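Local coordinates for protein adenylate kinase (PDB 3UMF) that catalyses the reversible transfer of a phosphoryl group between adenine nucleotides, interconverting ATP and AMP with two molecules of ADP, at residues G75-L78 with K79-M82; G123-F126 with E127-V130; K179-I182 with E183-Q187; F204-V207 with N208-L211. One frame throughout, in Å; residues are numbered along the deposited sequence.

Contact 1 (G75-L78 with K79-M82); sequences GKEL and KAMM
Glu77 and Met81, one helical turn apart, meet through backbone and side chain. Four main-chain hydrogen bonds of the i to i+4 kind link Gly75-Leu78 to Lys79-Met82, among them Met81 N to Glu77 O at 2.9 Å and Met82 N to Leu78 O at 2.9 Å, the latter the straightest at 163°.

Side-chain packing follows the same spacing. Glu77 sets off with CG opposite its own nitrogen (chi1 -178°) and then bends at the second torsion, which carries the carboxylate forward alongside the next turn. There Glu77 OE2 lies 3.3 Å from Met81 CG, and the two chains cross at about a right angle. Met81 SD also approaches the backbone, 3.5 Å from Glu77 O. The apolar contact is looser, Leu78 CD2 standing 4.4 Å from Met81 SD.

Among charges, Glu77 OE2 has a weak, long ion pair with Arg84, the last residue of the same helix. Helix 73-84 probably belongs to the mobile AMP-binding part of the adenylate kinase fold, as in its relatives. Leu78 and Met82 rest on Leu64 of helix 60-68, Leu78 reaches Val88, and Met81 packs on Glu86 and Pro89 before helix 90-104.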
# COMPACT_ATOMS: atom_id res chain seq x y z
N GLY A 75 3.71 -19.18 -12.74
CA GLY A 75 2.54 -19.17 -11.88
C GLY A 75 2.39 -20.47 -11.11
O GLY A 75 1.93 -20.47 -9.97
N LYS A 76 2.79 -21.57 -11.74
CA LYS A 76 2.70 -22.89 -11.12
C LYS A 76 3.75 -23.04 -10.03
O LYS A 76 3.51 -23.69 -9.01
CB LYS A 76 2.85 -23.99 -12.17
CG LYS A 76 1.71 -24.06 -13.17
CD LYS A 76 1.95 -25.17 -14.19
CE LYS A 76 0.73 -25.41 -15.05
NZ LYS A 76 0.91 -26.57 -15.97
N GLU A 77 4.92 -22.46 -10.26
CA GLU A 77 5.98 -22.49 -9.26
C GLU A 77 5.68 -21.54 -8.10
O GLU A 77 6.02 -21.84 -6.95
CB GLU A 77 7.34 -22.17 -9.88
CG GLU A 77 8.50 -22.23 -8.89
CD GLU A 77 8.51 -23.52 -8.08
OE1 GLU A 77 8.36 -24.61 -8.68
OE2 GLU A 77 8.68 -23.45 -6.84
N LEU A 78 5.05 -20.41 -8.40
CA LEU A 78 4.61 -19.49 -7.36
C LEU A 78 3.65 -20.19 -6.40
O LEU A 78 3.77 -20.06 -5.19
CB LEU A 78 3.91 -18.27 -7.96
CG LEU A 78 4.76 -17.05 -8.33
CD1 LEU A 78 3.86 -15.88 -8.70
CD2 LEU A 78 5.70 -16.68 -7.20
N LYS A 79 2.70 -20.92 -6.98
CA LYS A 79 1.69 -21.64 -6.20
C LYS A 79 2.33 -22.70 -5.30
O LYS A 79 1.98 -22.82 -4.13
CB LYS A 79 0.67 -22.28 -7.15
CG LYS A 79 -0.53 -22.92 -6.46
CD LYS A 79 -1.57 -23.34 -7.48
CE LYS A 79 -2.76 -24.03 -6.82
NZ LYS A 79 -2.36 -25.28 -6.13
N ALA A 80 3.29 -23.44 -5.85
CA ALA A 80 4.00 -24.46 -5.08
C ALA A 80 4.82 -23.84 -3.96
O ALA A 80 4.91 -24.40 -2.87
CB ALA A 80 4.89 -25.29 -6.00
N MET A 81 5.41 -22.68 -4.23
CA MET A 81 6.17 -21.94 -3.21
C MET A 81 5.25 -21.48 -2.08
O MET A 81 5.57 -21.63 -0.91
CB MET A 81 6.87 -20.73 -3.84
CG MET A 81 8.08 -21.08 -4.69
SD MET A 81 8.57 -19.73 -5.78
CE MET A 81 8.85 -18.42 -4.59
N MET A 82 4.10 -20.92 -2.46
CA MET A 82 3.11 -20.47 -1.49
C MET A 82 2.62 -21.63 -0.63
O MET A 82 2.45 -21.49 0.58
CB MET A 82 1.92 -19.83 -2.21
CG MET A 82 2.24 -18.51 -2.90
SD MET A 82 0.89 -17.98 -3.98
CE MET A 82 1.54 -16.43 -4.59

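Contact 2 (G123-F126 with E127-V130); sequences GIKF and EKEV
Phe126 turns its CG opposite the backbone nitrogen (chi1 180°), and Val130, one turn later, places CG1 likewise (chi1 -165°) with CG2 beside its nitrogen; together these torsions lay the valine over one face of the phenyl ring. Val130 CB stands 4.1 Å from the centroid of the Phe126 ring and only 8° off its normal, a CH-pi contact centred on the face. The methyls spread over different ring atoms: CG2 of Val130 lies 4.0 Å from Phe126 CD2, while Val130 CG1 lies near Phe126 CZ. The same two residues are joined through the main chain, Val130 N donating to Phe126 O at 2.7 Å.

This is the last turn of helix 120-129, a helix of the nucleoside monophosphate kinase core with its parallel sheet, and Val130 is the first residue to leave helical backbone angles. The Phe126 ring meets Phe33 of the central strand 30-35 edge-to-face, and both Phe126 and Val130 touch Met101 of helix 90-104.

Polar groups occupy other sides of the helix. Glu127 N donates to Gly123 O at 3.1 Å, and the extended Glu127 side chain runs back along that turn, with CG 3.3 Å from Gly123 O. Its carboxylate is held from beyond the segment: OE1 is hydrogen-bonded to Tyr185 OH and OE2 to Cys133 N. Lys125 and Lys128 extend in a common direction along one flank, but Lys125 NZ and Lys128 NZ remain 6.8 Å apart; Lys125 NZ has a long, weak ion pair with Glu91.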
# COMPACT_ATOMS: atom_id res chain seq x y z
N GLY A 123 10.78 0.02 -1.47
CA GLY A 123 10.56 1.37 -1.96
C GLY A 123 11.62 1.84 -2.94
O GLY A 123 11.31 2.30 -4.04
N ILE A 124 12.88 1.72 -2.53
CA ILE A 124 14.00 2.17 -3.35
C ILE A 124 14.10 1.40 -4.67
O ILE A 124 14.26 2.00 -5.73
CB ILE A 124 15.34 2.08 -2.57
CG1 ILE A 124 15.34 3.12 -1.43
CG2 ILE A 124 16.52 2.31 -3.49
CD1 ILE A 124 16.45 2.90 -0.42
N LYS A 125 14.00 0.07 -4.60
CA LYS A 125 14.06 -0.75 -5.81
C LYS A 125 12.90 -0.46 -6.76
O LYS A 125 13.07 -0.53 -7.98
CB LYS A 125 14.09 -2.24 -5.47
CG LYS A 125 15.35 -2.68 -4.73
CD LYS A 125 15.34 -4.18 -4.51
CE LYS A 125 16.17 -4.56 -3.29
NZ LYS A 125 16.07 -6.02 -2.99
N PHE A 126 11.73 -0.14 -6.22
CA PHE A 126 10.58 0.21 -7.05
C PHE A 126 10.87 1.46 -7.84
O PHE A 126 10.67 1.51 -9.06
CB PHE A 126 9.32 0.42 -6.19
CG PHE A 126 8.10 0.78 -6.99
CD1 PHE A 126 7.84 2.10 -7.34
CD2 PHE A 126 7.20 -0.19 -7.40
CE1 PHE A 126 6.71 2.43 -8.08
CE2 PHE A 126 6.08 0.13 -8.13
CZ PHE A 126 5.83 1.45 -8.47
N GLU A 127 11.35 2.49 -7.15
CA GLU A 127 11.64 3.77 -7.79
C GLU A 127 12.77 3.65 -8.81
O GLU A 127 12.83 4.42 -9.77
CB GLU A 127 11.95 4.83 -6.73
CG GLU A 127 10.82 5.04 -5.74
CD GLU A 127 11.11 6.13 -4.73
OE1 GLU A 127 11.92 5.89 -3.81
OE2 GLU A 127 10.53 7.23 -4.86
N LYS A 128 13.67 2.69 -8.60
CA LYS A 128 14.76 2.45 -9.55
C LYS A 128 14.26 1.70 -10.78
O LYS A 128 14.43 2.15 -11.91
CB LYS A 128 15.89 1.67 -8.88
CG LYS A 128 17.03 1.29 -9.84
CD LYS A 128 18.03 0.32 -9.20
CE LYS A 128 17.67 -1.13 -9.48
NZ LYS A 128 17.33 -1.88 -8.24
N GLU A 129 13.65 0.54 -10.53
CA GLU A 129 13.24 -0.37 -11.59
C GLU A 129 11.97 0.08 -12.33
O GLU A 129 11.77 -0.29 -13.48
CB GLU A 129 13.01 -1.77 -11.01
CG GLU A 129 14.22 -2.37 -10.31
CD GLU A 129 15.04 -3.26 -11.22
OE1 GLU A 129 15.52 -2.77 -12.27
OE2 GLU A 129 15.20 -4.45 -10.89
N VAL A 130 11.12 0.85 -11.66
CA VAL A 130 9.86 1.27 -12.27
C VAL A 130 9.81 2.79 -12.48
O VAL A 130 10.11 3.28 -13.56
CB VAL A 130 8.63 0.81 -11.45
CG1 VAL A 130 7.37 0.93 -12.28
CG2 VAL A 130 8.82 -0.63 -10.99

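Contact 3 (K179-I182 with E183-Q187); sequences KPVI and EHYKQ
Helix 179-186 is the short helix leading into strand 191-195, an edge strand of the parallel sheet in this Rossmann-like kinase core, and Val181 and Tyr185 meet along the side that packs inward. Val181 places CG2 opposite its nitrogen, where this methyl meets the edge of the tyrosine ring, near the ring plane, 3.8 Å from Tyr185 CE2. The carbonyl of the same valine also lies near that plane, with its O 3.2 Å from Tyr185 CD2. Between their backbones the hydrogen bond from Tyr185 N to Val181 O is weak at 3.3 Å, longer than the i to i+4 bonds before and after it.

The preceding residue lies over one face of the tyrosine ring: His184 CD2 sits 3.7 Å above the plane of Tyr185, over the centre. The phenol hydroxyl is engaged by Glu127 of helix 120-129, and the ring touches Val136 and Val191 on two adjacent strands. This combination of edge, face and hydroxyl contacts would restrict rotation of the buried phenol.

On another side, Ile182 and Lys186 run alongside each other. Lys186 N donates to Ile182 O at 2.9 Å, and the lysine chain, bent at its third torsion (chi3 -109°), lays its end along the isoleucine, with CE the nearest atom: CE of Lys186 lies 3.8 Å from Ile182 CG2.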
# COMPACT_ATOMS: atom_id res chain seq x y z
N LYS A 179 8.94 1.79 10.15
CA LYS A 179 9.61 3.02 10.60
C LYS A 179 10.67 3.58 9.63
O LYS A 179 10.61 4.75 9.28
CB LYS A 179 10.20 2.87 12.01
CG LYS A 179 9.23 3.15 13.14
CD LYS A 179 9.91 2.96 14.49
CE LYS A 179 8.93 3.18 15.63
NZ LYS A 179 9.54 2.80 16.94
N PRO A 180 11.64 2.74 9.20
CA PRO A 180 12.64 3.35 8.31
C PRO A 180 12.12 3.72 6.92
O PRO A 180 12.67 4.63 6.31
CB PRO A 180 13.73 2.27 8.22
CG PRO A 180 13.05 1.00 8.56
CD PRO A 180 11.97 1.35 9.54
N VAL A 181 11.09 3.04 6.43
CA VAL A 181 10.57 3.41 5.11
C VAL A 181 9.79 4.72 5.17
O VAL A 181 9.88 5.55 4.26
CB VAL A 181 9.76 2.26 4.43
CG1 VAL A 181 8.41 2.07 5.10
CG2 VAL A 181 9.59 2.55 2.95
N ILE A 182 9.06 4.93 6.26
CA ILE A 182 8.34 6.17 6.47
C ILE A 182 9.30 7.34 6.68
O ILE A 182 9.11 8.42 6.12
CB ILE A 182 7.36 6.06 7.66
CG1 ILE A 182 6.21 5.11 7.29
CG2 ILE A 182 6.82 7.42 8.05
CD1 ILE A 182 5.31 4.77 8.46
N GLU A 183 10.34 7.12 7.48
CA GLU A 183 11.33 8.17 7.72
C GLU A 183 12.08 8.54 6.44
O GLU A 183 12.37 9.71 6.20
CB GLU A 183 12.32 7.75 8.81
CG GLU A 183 13.34 8.82 9.16
CD GLU A 183 12.70 10.10 9.67
OE1 GLU A 183 11.70 10.01 10.42
OE2 GLU A 183 13.19 11.19 9.32
N HIS A 184 12.38 7.54 5.61
CA HIS A 184 13.06 7.76 4.34
C HIS A 184 12.31 8.71 3.41
O HIS A 184 12.90 9.63 2.83
CB HIS A 184 13.30 6.42 3.63
CG HIS A 184 13.91 6.55 2.26
ND1 HIS A 184 15.22 6.91 2.06
CD2 HIS A 184 13.37 6.37 1.03
CE1 HIS A 184 15.47 6.95 0.76
NE2 HIS A 184 14.37 6.62 0.12
N TYR A 185 11.01 8.50 3.26
CA TYR A 185 10.22 9.37 2.39
C TYR A 185 9.80 10.67 3.06
O TYR A 185 9.51 11.66 2.39
CB TYR A 185 9.01 8.62 1.82
CG TYR A 185 9.40 7.55 0.84
CD1 TYR A 185 9.78 7.87 -0.46
CD2 TYR A 185 9.41 6.21 1.20
CE1 TYR A 185 10.15 6.90 -1.36
CE2 TYR A 185 9.78 5.22 0.31
CZ TYR A 185 10.15 5.57 -0.97
OH TYR A 185 10.52 4.60 -1.87
N LYS A 186 9.78 10.67 4.39
CA LYS A 186 9.47 11.89 5.13
C LYS A 186 10.58 12.93 4.94
O LYS A 186 10.31 14.12 4.82
CB LYS A 186 9.28 11.58 6.62
CG LYS A 186 8.13 12.35 7.26
CD LYS A 186 7.98 11.98 8.74
CE LYS A 186 6.73 11.15 8.99
NZ LYS A 186 6.61 10.77 10.43
N GLN A 187 11.83 12.47 4.91
CA GLN A 187 12.97 13.34 4.67
C GLN A 187 12.92 14.00 3.29
O GLN A 187 13.49 15.07 3.09
CB GLN A 187 14.28 12.56 4.82
CG GLN A 187 14.61 12.18 6.26
CD GLN A 187 15.74 11.18 6.35
OE1 GLN A 187 16.44 10.92 5.37
NE2 GLN A 187 15.92 10.60 7.54

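Contact 4 (F204-V207 with N208-L211); sequences FDKV and NHEL
Successive i to i+4 hydrogen bonds join Phe204-Val207 to Asn208-Leu211 within helix 200-212, from Asn208 N to Phe204 O through Leu211 N to Val207 O. Among the side chains, the Asn208 amide meets the Phe204 ring: ND2 lies over one face, offset toward the rim and 3.2 Å from Phe204 CE2, with ring and amide planes 77° apart. A water accepts from Asn208 ND2 at 2.9 Å and donates to Asp205 OD1, bridging the two residues.

Farther round the helix, Lys206 bends at its second torsion (chi2 58°) to bring NZ 2.9 Å from Glu210 OE2, a salt bridge. His209 ND1 donates to the same Glu210 OE2 at 3.2 Å, with the acceptor in the imidazole plane. The two donors reach OE2 from opposite faces of the carboxylate, whose OE1 forms a further salt bridge with Lys213; these partners would favour its charged form.

Val207 and Leu211 run together, Val207 CG1 3.8 Å from Leu211 CD1. This pair faces the sheet, against Ile194 and Ile192 of strand 191-195 and Phe139 and Cys135 of strand 135-140, while Phe204 and Asn208 lie against helix 42-53, where Lys48 makes a cation-pi contact with the phenylalanine.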
# COMPACT_ATOMS: atom_id res chain seq x y z
N PHE A 204 -11.36 11.15 4.66
CA PHE A 204 -11.39 11.23 3.20
C PHE A 204 -11.23 12.67 2.72
O PHE A 204 -10.50 12.94 1.77
CB PHE A 204 -12.68 10.62 2.66
CG PHE A 204 -12.73 10.54 1.15
CD1 PHE A 204 -11.82 9.76 0.46
CD2 PHE A 204 -13.69 11.24 0.43
CE1 PHE A 204 -11.86 9.68 -0.92
CE2 PHE A 204 -13.73 11.16 -0.95
CZ PHE A 204 -12.82 10.38 -1.63
N ASP A 205 -11.93 13.59 3.38
CA ASP A 205 -11.82 15.01 3.05
C ASP A 205 -10.39 15.53 3.25
O ASP A 205 -9.88 16.28 2.42
CB ASP A 205 -12.80 15.85 3.88
CG ASP A 205 -14.26 15.62 3.47
OD1 ASP A 205 -14.50 15.16 2.34
OD2 ASP A 205 -15.15 15.91 4.29
N LYS A 206 -9.76 15.13 4.34
CA LYS A 206 -8.38 15.54 4.63
C LYS A 206 -7.40 14.98 3.60
O LYS A 206 -6.50 15.69 3.14
CB LYS A 206 -7.97 15.13 6.04
CG LYS A 206 -6.57 15.59 6.45
CD LYS A 206 -6.42 17.10 6.35
CE LYS A 206 -5.10 17.56 6.96
NZ LYS A 206 -4.86 19.02 6.76
N VAL A 207 -7.57 13.71 3.24
CA VAL A 207 -6.72 13.08 2.23
C VAL A 207 -6.79 13.83 0.90
O VAL A 207 -5.76 14.10 0.28
CB VAL A 207 -7.12 11.60 1.98
CG1 VAL A 207 -6.42 11.05 0.76
CG2 VAL A 207 -6.80 10.76 3.20
N ASN A 208 -8.00 14.19 0.48
CA ASN A 208 -8.18 14.93 -0.76
C ASN A 208 -7.57 16.32 -0.71
O ASN A 208 -7.08 16.83 -1.71
CB ASN A 208 -9.66 15.00 -1.14
CG ASN A 208 -10.24 13.64 -1.48
OD1 ASN A 208 -9.51 12.71 -1.81
ND2 ASN A 208 -11.56 13.52 -1.40
N HIS A 209 -7.61 16.94 0.47
CA HIS A 209 -7.02 18.26 0.67
C HIS A 209 -5.50 18.19 0.53
O HIS A 209 -4.88 19.05 -0.10
CB HIS A 209 -7.40 18.82 2.04
CG HIS A 209 -6.87 20.19 2.30
ND1 HIS A 209 -5.71 20.41 3.01
CD2 HIS A 209 -7.34 21.41 1.96
CE1 HIS A 209 -5.48 21.71 3.09
NE2 HIS A 209 -6.46 22.34 2.46
N GLU A 210 -4.91 17.15 1.10
CA GLU A 210 -3.46 16.98 1.05
C GLU A 210 -2.97 16.56 -0.33
O GLU A 210 -1.92 17.02 -0.79
CB GLU A 210 -3.00 15.98 2.12
CG GLU A 210 -3.26 16.46 3.54
CD GLU A 210 -2.61 17.79 3.83
OE1 GLU A 210 -1.40 17.94 3.55
OE2 GLU A 210 -3.30 18.71 4.34
N LEU A 211 -3.73 15.70 -1.01
CA LEU A 211 -3.38 15.25 -2.36
C LEU A 211 -3.34 16.40 -3.37
O LEU A 211 -2.65 16.31 -4.39
CB LEU A 211 -4.35 14.17 -2.84
CG LEU A 211 -4.08 12.75 -2.34
CD1 LEU A 211 -5.20 11.82 -2.79
CD2 LEU A 211 -2.73 12.26 -2.83
O HOH W 1 -13.27 15.73 -0.61

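All four contacts are local, each within one helix, and each combines buried and exposed residues. Contacts 2 and 3 touch directly: a carboxylate-to-phenol bond joins helices 120-129 and 179-186 beside the sheet. Contacts 3 and 4 both pack on strands 135-140 and 191-195, although their nearest atoms are about 12 Å apart. Contact 1 lies farthest out, its centre about 23 Å from that of the chain and on the opposite side from contact 4; it packs on helix 60-68 and nearby loops. Ring contacts mark contacts 2, 3 and 4, a methionine-glutamate crossing contact 1, while contact 4 alone has a salt bridge between its segments.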